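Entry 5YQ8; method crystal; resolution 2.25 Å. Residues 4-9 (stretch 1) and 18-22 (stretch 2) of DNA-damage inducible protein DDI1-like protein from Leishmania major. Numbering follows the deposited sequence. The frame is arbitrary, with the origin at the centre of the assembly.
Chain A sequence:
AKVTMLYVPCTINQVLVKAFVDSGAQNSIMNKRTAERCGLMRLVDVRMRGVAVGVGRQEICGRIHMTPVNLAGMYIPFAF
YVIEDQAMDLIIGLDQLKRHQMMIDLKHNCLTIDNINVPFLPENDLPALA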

# COMPACT_ATOMS: atom_id res chain seq x y z
N THR A 4 8.07 -0.32 10.52
CA THR A 4 7.69 -1.68 10.16
C THR A 4 6.63 -1.71 9.03
O THR A 4 5.65 -1.04 9.07
CB THR A 4 7.13 -2.38 11.40
OG1 THR A 4 8.14 -2.38 12.40
CG2 THR A 4 6.70 -3.85 11.09
N MET A 5 6.82 -2.55 8.06
CA MET A 5 5.78 -2.68 6.98
C MET A 5 4.67 -3.53 7.52
O MET A 5 4.90 -4.21 8.50
CB MET A 5 6.35 -3.31 5.70
CG MET A 5 7.63 -2.68 5.23
SD MET A 5 7.46 -1.09 4.40
CE MET A 5 7.71 -0.00 5.74
N LEU A 6 3.50 -3.53 6.90
CA LEU A 6 2.28 -4.17 7.47
C LEU A 6 2.16 -5.61 6.99
O LEU A 6 2.00 -5.85 5.81
CB LEU A 6 0.98 -3.43 7.07
CG LEU A 6 0.93 -1.96 7.41
CD1 LEU A 6 -0.46 -1.35 7.10
CD2 LEU A 6 1.32 -1.75 8.90
N TYR A 7 2.25 -6.55 7.93
CA TYR A 7 1.94 -7.96 7.69
C TYR A 7 0.92 -8.47 8.69
O TYR A 7 0.91 -8.07 9.81
CB TYR A 7 3.19 -8.81 7.78
CG TYR A 7 4.17 -8.59 6.66
CD1 TYR A 7 5.06 -7.48 6.66
CD2 TYR A 7 4.29 -9.52 5.65
CE1 TYR A 7 5.93 -7.30 5.62
CE2 TYR A 7 5.21 -9.35 4.62
CZ TYR A 7 5.99 -8.25 4.60
OH TYR A 7 6.84 -8.19 3.58
N VAL A 8 0.02 -9.31 8.24
CA VAL A 8 -0.84 -10.09 9.09
C VAL A 8 -0.61 -11.58 8.91
O VAL A 8 -0.31 -12.04 7.80
CB VAL A 8 -2.28 -9.73 8.85
CG1 VAL A 8 -2.56 -8.32 9.35
CG2 VAL A 8 -2.69 -9.93 7.38
N PRO A 9 -0.77 -12.34 10.01
CA PRO A 9 -0.76 -13.79 9.84
C PRO A 9 -2.14 -14.33 9.41
O PRO A 9 -3.15 -13.68 9.57
CB PRO A 9 -0.38 -14.29 11.21
CG PRO A 9 -1.02 -13.21 12.14
CD PRO A 9 -0.93 -11.93 11.42
N LYS A 18 2.22 -15.59 6.41
CA LYS A 18 2.11 -14.18 6.64
C LYS A 18 1.87 -13.41 5.33
O LYS A 18 2.42 -13.76 4.29
CB LYS A 18 3.32 -13.64 7.37
CG LYS A 18 4.60 -13.43 6.58
CD LYS A 18 5.48 -12.41 7.28
CE LYS A 18 6.82 -12.36 6.58
NZ LYS A 18 7.56 -13.67 6.58
N ALA A 19 1.02 -12.39 5.41
CA ALA A 19 0.49 -11.70 4.24
C ALA A 19 0.81 -10.21 4.35
O ALA A 19 0.48 -9.60 5.33
CB ALA A 19 -1.03 -11.89 4.13
N PHE A 20 1.42 -9.66 3.32
CA PHE A 20 1.68 -8.21 3.19
C PHE A 20 0.47 -7.41 2.76
O PHE A 20 -0.17 -7.80 1.80
CB PHE A 20 2.76 -8.02 2.17
CG PHE A 20 3.27 -6.61 2.04
CD1 PHE A 20 4.00 -6.03 3.05
CD2 PHE A 20 3.08 -5.88 0.84
CE1 PHE A 20 4.54 -4.76 2.89
CE2 PHE A 20 3.57 -4.60 0.71
CZ PHE A 20 4.29 -4.03 1.74
N VAL A 21 0.17 -6.34 3.48
CA VAL A 21 -1.05 -5.56 3.26
C VAL A 21 -0.69 -4.26 2.54
O VAL A 21 -0.18 -3.32 3.18
CB VAL A 21 -1.75 -5.21 4.58
CG1 VAL A 21 -2.93 -4.27 4.33
CG2 VAL A 21 -2.18 -6.49 5.34
N ASP A 22 -0.94 -4.22 1.23
CA ASP A 22 -0.39 -3.21 0.29
C ASP A 22 -1.49 -2.47 -0.40
O ASP A 22 -2.05 -2.98 -1.33
CB ASP A 22 0.46 -3.92 -0.76
CG ASP A 22 1.29 -3.01 -1.62
OD1 ASP A 22 1.11 -1.77 -1.57
OD2 ASP A 22 2.11 -3.57 -2.41

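Two antiparallel strands pair here, and their backbone bonds set the register, and with it the face of the sheet from which each paired side chain leaves. Val-8 and Ala-19 form the hydrogen-bonded pair, with Val-8 N to Ala-19 O at 3.0 Å and Ala-19 N to Val-8 O at 2.8 Å; a further bond, Val-21 N to Leu-6 O at 3.0 Å, is nearly straight at 169°. Between these rungs Tyr-7 faces Phe-20 as a non-hydrogen-bonded pair, their CA atoms 4.5 Å apart, so the two side chains leave the same face of the sheet close together.

Their rotamers differ: Tyr-7 is m (-69°) and Phe-20 is t (-173°). With these settings the rings meet obliquely, planes at 55° and centroids 5.0 Å apart. Phe-20 CD1 lies over one face of the Tyr-7 ring, 3.4 Å from Tyr-7 CZ, while Met-5 CB approaches the edge of the Phe-20 ring, 3.6 Å from Phe-20 CE1. The CA-to-CB bond of Met-5 points toward the partner strand, but its m, m conformation leads the end of the chain away, so that CB makes the closest approach.

Lys-18 shares this face. Its chi1 is p (77°), and the nearly extended chi2 and chi3 carry the methylenes alongside Tyr-7, with Lys-18 CD 3.5 Å from Tyr-7 CD2. A long aliphatic stem suits such a place: it packs against the aromatic ring while NZ finds a hydrogen bond elsewhere in the structure.

The face bearing Val-8 and Ala-19 is packed with smaller groups. Val-8, at chi1 -69° (m), brings CG2 within 4.1 Å of Ala-19 CB and 4.0 Å of Val-21 CG2, so one methyl touches both neighbours. Compact, beta-branched valine favours extended backbone and fills this buried space without polar groups needing partners. Pro-9 has no amide hydrogen to donate, which costs nothing toward Lys-18 in their non-hydrogen-bonded pairing.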